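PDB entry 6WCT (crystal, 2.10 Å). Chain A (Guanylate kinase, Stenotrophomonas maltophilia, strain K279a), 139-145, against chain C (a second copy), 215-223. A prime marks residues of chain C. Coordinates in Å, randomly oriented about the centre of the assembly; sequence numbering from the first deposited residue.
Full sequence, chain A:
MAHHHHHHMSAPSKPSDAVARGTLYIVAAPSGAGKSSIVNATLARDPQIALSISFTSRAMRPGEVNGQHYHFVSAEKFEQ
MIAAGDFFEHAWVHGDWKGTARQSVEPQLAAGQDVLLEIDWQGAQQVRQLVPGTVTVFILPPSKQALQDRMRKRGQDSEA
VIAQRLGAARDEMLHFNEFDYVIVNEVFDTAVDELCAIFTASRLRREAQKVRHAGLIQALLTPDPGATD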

# COMPACT_ATOMS: atom_id res chain seq x y z
N ILE A 139 12.74 5.10 -3.91
CA ILE A 139 12.89 4.68 -5.30
C ILE A 139 14.36 4.40 -5.55
O ILE A 139 15.21 5.26 -5.30
N LEU A 140 14.64 3.18 -5.99
CA LEU A 140 15.98 2.71 -6.27
C LEU A 140 16.20 2.68 -7.78
O LEU A 140 15.26 2.40 -8.53
N PRO A 141 17.41 3.02 -8.20
CA PRO A 141 17.79 2.85 -9.59
C PRO A 141 17.98 1.38 -9.91
O PRO A 141 18.25 0.57 -9.01
N PRO A 142 17.84 0.98 -11.18
CA PRO A 142 18.03 -0.44 -11.53
C PRO A 142 19.49 -0.88 -11.53
O PRO A 142 19.75 -2.08 -11.71
N SER A 143 20.45 0.03 -11.37
CA SER A 143 21.86 -0.33 -11.28
C SER A 143 22.66 0.93 -10.95
O SER A 143 22.14 2.05 -11.04
N LYS A 144 23.91 0.72 -10.53
CA LYS A 144 24.81 1.86 -10.33
C LYS A 144 25.07 2.57 -11.65
O LYS A 144 25.18 3.81 -11.70
N GLN A 145 25.15 1.80 -12.73
CA GLN A 145 25.33 2.38 -14.06
C GLN A 145 24.19 3.32 -14.42
O GLN A 145 24.42 4.38 -15.02
N GLY C 215 20.00 -8.85 -4.35
CA GLY C 215 21.22 -8.67 -5.13
C GLY C 215 21.41 -7.24 -5.60
O GLY C 215 22.49 -6.66 -5.46
N LEU C 216 20.34 -6.62 -6.12
CA LEU C 216 20.43 -5.23 -6.53
C LEU C 216 20.82 -4.32 -5.36
O LEU C 216 21.67 -3.44 -5.51
N ILE C 217 20.21 -4.54 -4.19
CA ILE C 217 20.49 -3.69 -3.03
C ILE C 217 21.95 -3.81 -2.59
O ILE C 217 22.60 -2.81 -2.27
N GLN C 218 22.48 -5.04 -2.55
CA GLN C 218 23.87 -5.18 -2.14
C GLN C 218 24.81 -4.43 -3.07
O GLN C 218 25.74 -3.75 -2.62
N ALA C 219 24.58 -4.53 -4.38
CA ALA C 219 25.42 -3.83 -5.33
C ALA C 219 25.33 -2.32 -5.14
O ALA C 219 26.34 -1.62 -5.12
N LEU C 220 24.11 -1.81 -4.97
CA LEU C 220 23.94 -0.37 -4.88
C LEU C 220 24.58 0.20 -3.61
O LEU C 220 25.04 1.34 -3.62
N LEU C 221 24.62 -0.58 -2.53
CA LEU C 221 25.14 -0.08 -1.26
C LEU C 221 26.63 -0.33 -1.06
O LEU C 221 27.19 0.13 -0.06
N THR C 222 27.28 -1.07 -1.98
CA THR C 222 28.72 -1.33 -1.95
C THR C 222 29.48 -0.18 -2.63
O THR C 222 29.07 0.29 -3.69
N PRO C 223 30.61 0.25 -2.07
CA PRO C 223 31.37 1.36 -2.66
C PRO C 223 32.20 0.89 -3.86
O PRO C 223 32.14 -0.26 -4.27

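The contact between these two copies of guanylate kinase is a fit of leucines into an irregular segment of backbone. On chain A, the end of a strand at Leu140 runs through Pro141 and Pro142 to Ser143 and the turn that leads into the next helix. On chain C, the last turns of a helix lie across this segment and present Leu216′, Ile217′ and Leu220′. Leu220′ follows Ile217′ by three residues and Leu216′ by four, so it lies about one turn along from both.

Leu220′ is the principal bump, with the largest covered area of any residue in either stretch. Its CA-to-CB bond points sideways, but the m, t rotamer (chi1 -67°, chi2 179°) carries the end of the side chain nearer to chain A, where its two methyls find different surroundings. CD1 lies 4.2 Å from Leu140 CB, 4.1 Å from Pro141 CD and 3.6 Å from Pro141 O. CD2 reaches the chain just after the prolines, 3.6 Å from Ser143 C and 3.5 Å from Lys144 N. The forked end of leucine suits such a place: two methyls diverging from CG can follow a chain that bends beneath them.

Leu216′, one helical turn earlier, points toward chain A in the t, p rotamer. It rests on the proline pair, chiefly against backbone: its CD2 is 3.7 Å from Pro141 O, and its CD1 is 3.3 Å from Pro142 O, a snug van der Waals approach rather than a polar bond. The side chain of Pro142 points away from the helix, as does that of Ser143, so the main chain itself forms much of the surface that the leucines meet. Ser143, with chi1 in p, uses its hydroxyl instead to cap a backbone nitrogen just past the stretch.

Leu140 answers from chain A. It points toward the helix in the m, t rotamer, and its CD1 packs 4.0 Å from CG1 of Ile217′, while its CB meets Leu220′ as described. Ile217′, m, t and set sideways, offers the flank of its longer branch to that methyl. Aliphatic side chains suit this end of the contact, where Leu140 is buried and neither side chain has a polar group to satisfy.

Lys144 closes the other end. It too begins sideways, but its bends at chi3 (79°) and chi4 (72°) help to bring the ammonium group back to the end of the chain C helix. Along the way CG packs 3.9 Å from Leu220′ CD2, and CD passes 3.4 Å from Ala219′ O. NZ then donates a hydrogen bond of 3.0 Å to Thr222′ O, the one hydrogen bond between the stretches. Lysine combines both tasks, an aliphatic stem to cover the leucine and a charged tip for a carbonyl beyond the helix. Thr222′ helps finish that helix through a very short hydrogen bond from its OG1 to Gln218′ O, 2.5 Å.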

# COMPACT_ATOMS: atom_id res chain seq x y z
CB ILE A 139 12.31 5.71 -6.29
CG1 ILE A 139 10.80 5.88 -6.00
CG2 ILE A 139 12.56 5.28 -7.72
CD1 ILE A 139 10.06 6.78 -6.97
CB LEU A 140 16.22 1.31 -5.71
CG LEU A 140 16.25 1.13 -4.18
CD1 LEU A 140 16.51 -0.33 -3.82
CD2 LEU A 140 17.29 2.04 -3.56
CB PRO A 141 19.11 3.63 -9.70
CG PRO A 141 19.69 3.54 -8.33
CD PRO A 141 18.50 3.63 -7.41
CB PRO A 142 17.41 -0.53 -12.93
CG PRO A 142 17.60 0.85 -13.50
CD PRO A 142 17.46 1.80 -12.34
CB SER A 143 22.37 -0.93 -12.58
OG SER A 143 22.42 0.07 -13.57
CB LYS A 144 26.14 1.41 -9.71
CG LYS A 144 26.05 0.88 -8.27
CD LYS A 144 27.32 0.10 -7.87
CE LYS A 144 28.48 1.01 -7.49
NZ LYS A 144 28.26 1.68 -6.17
CB GLN A 145 25.46 1.26 -15.10
CG GLN A 145 25.50 1.74 -16.53
CD GLN A 145 26.81 2.40 -16.90
OE1 GLN A 145 27.87 1.76 -16.89
NE2 GLN A 145 26.75 3.68 -17.24
CB LEU C 216 19.10 -4.77 -7.13
CG LEU C 216 18.99 -3.27 -7.42
CD1 LEU C 216 19.99 -2.84 -8.49
CD2 LEU C 216 17.57 -2.84 -7.79
CB ILE C 217 19.54 -4.04 -1.88
CG1 ILE C 217 18.12 -3.63 -2.27
CG2 ILE C 217 20.01 -3.40 -0.59
CD1 ILE C 217 17.05 -4.21 -1.39
CB GLN C 218 24.28 -6.65 -2.06
CG GLN C 218 25.75 -6.79 -1.66
CD GLN C 218 26.11 -8.19 -1.23
OE1 GLN C 218 25.37 -9.14 -1.49
NE2 GLN C 218 27.24 -8.34 -0.56
CB ALA C 219 25.04 -4.22 -6.76
CB LEU C 220 22.45 -0.01 -4.91
CG LEU C 220 21.68 -0.27 -6.20
CD1 LEU C 220 20.23 0.12 -6.03
CD2 LEU C 220 22.31 0.45 -7.40
CB LEU C 221 24.35 -0.67 -0.09
CG LEU C 221 23.11 0.11 0.37
CD1 LEU C 221 22.26 0.62 -0.80
CD2 LEU C 221 22.26 -0.70 1.32
CB THR C 222 29.04 -2.65 -2.65
OG1 THR C 222 28.17 -3.67 -2.13
CG2 THR C 222 30.50 -3.06 -2.42
CB PRO C 223 32.29 1.82 -1.53
CG PRO C 223 31.81 1.11 -0.28
CD PRO C 223 31.13 -0.13 -0.74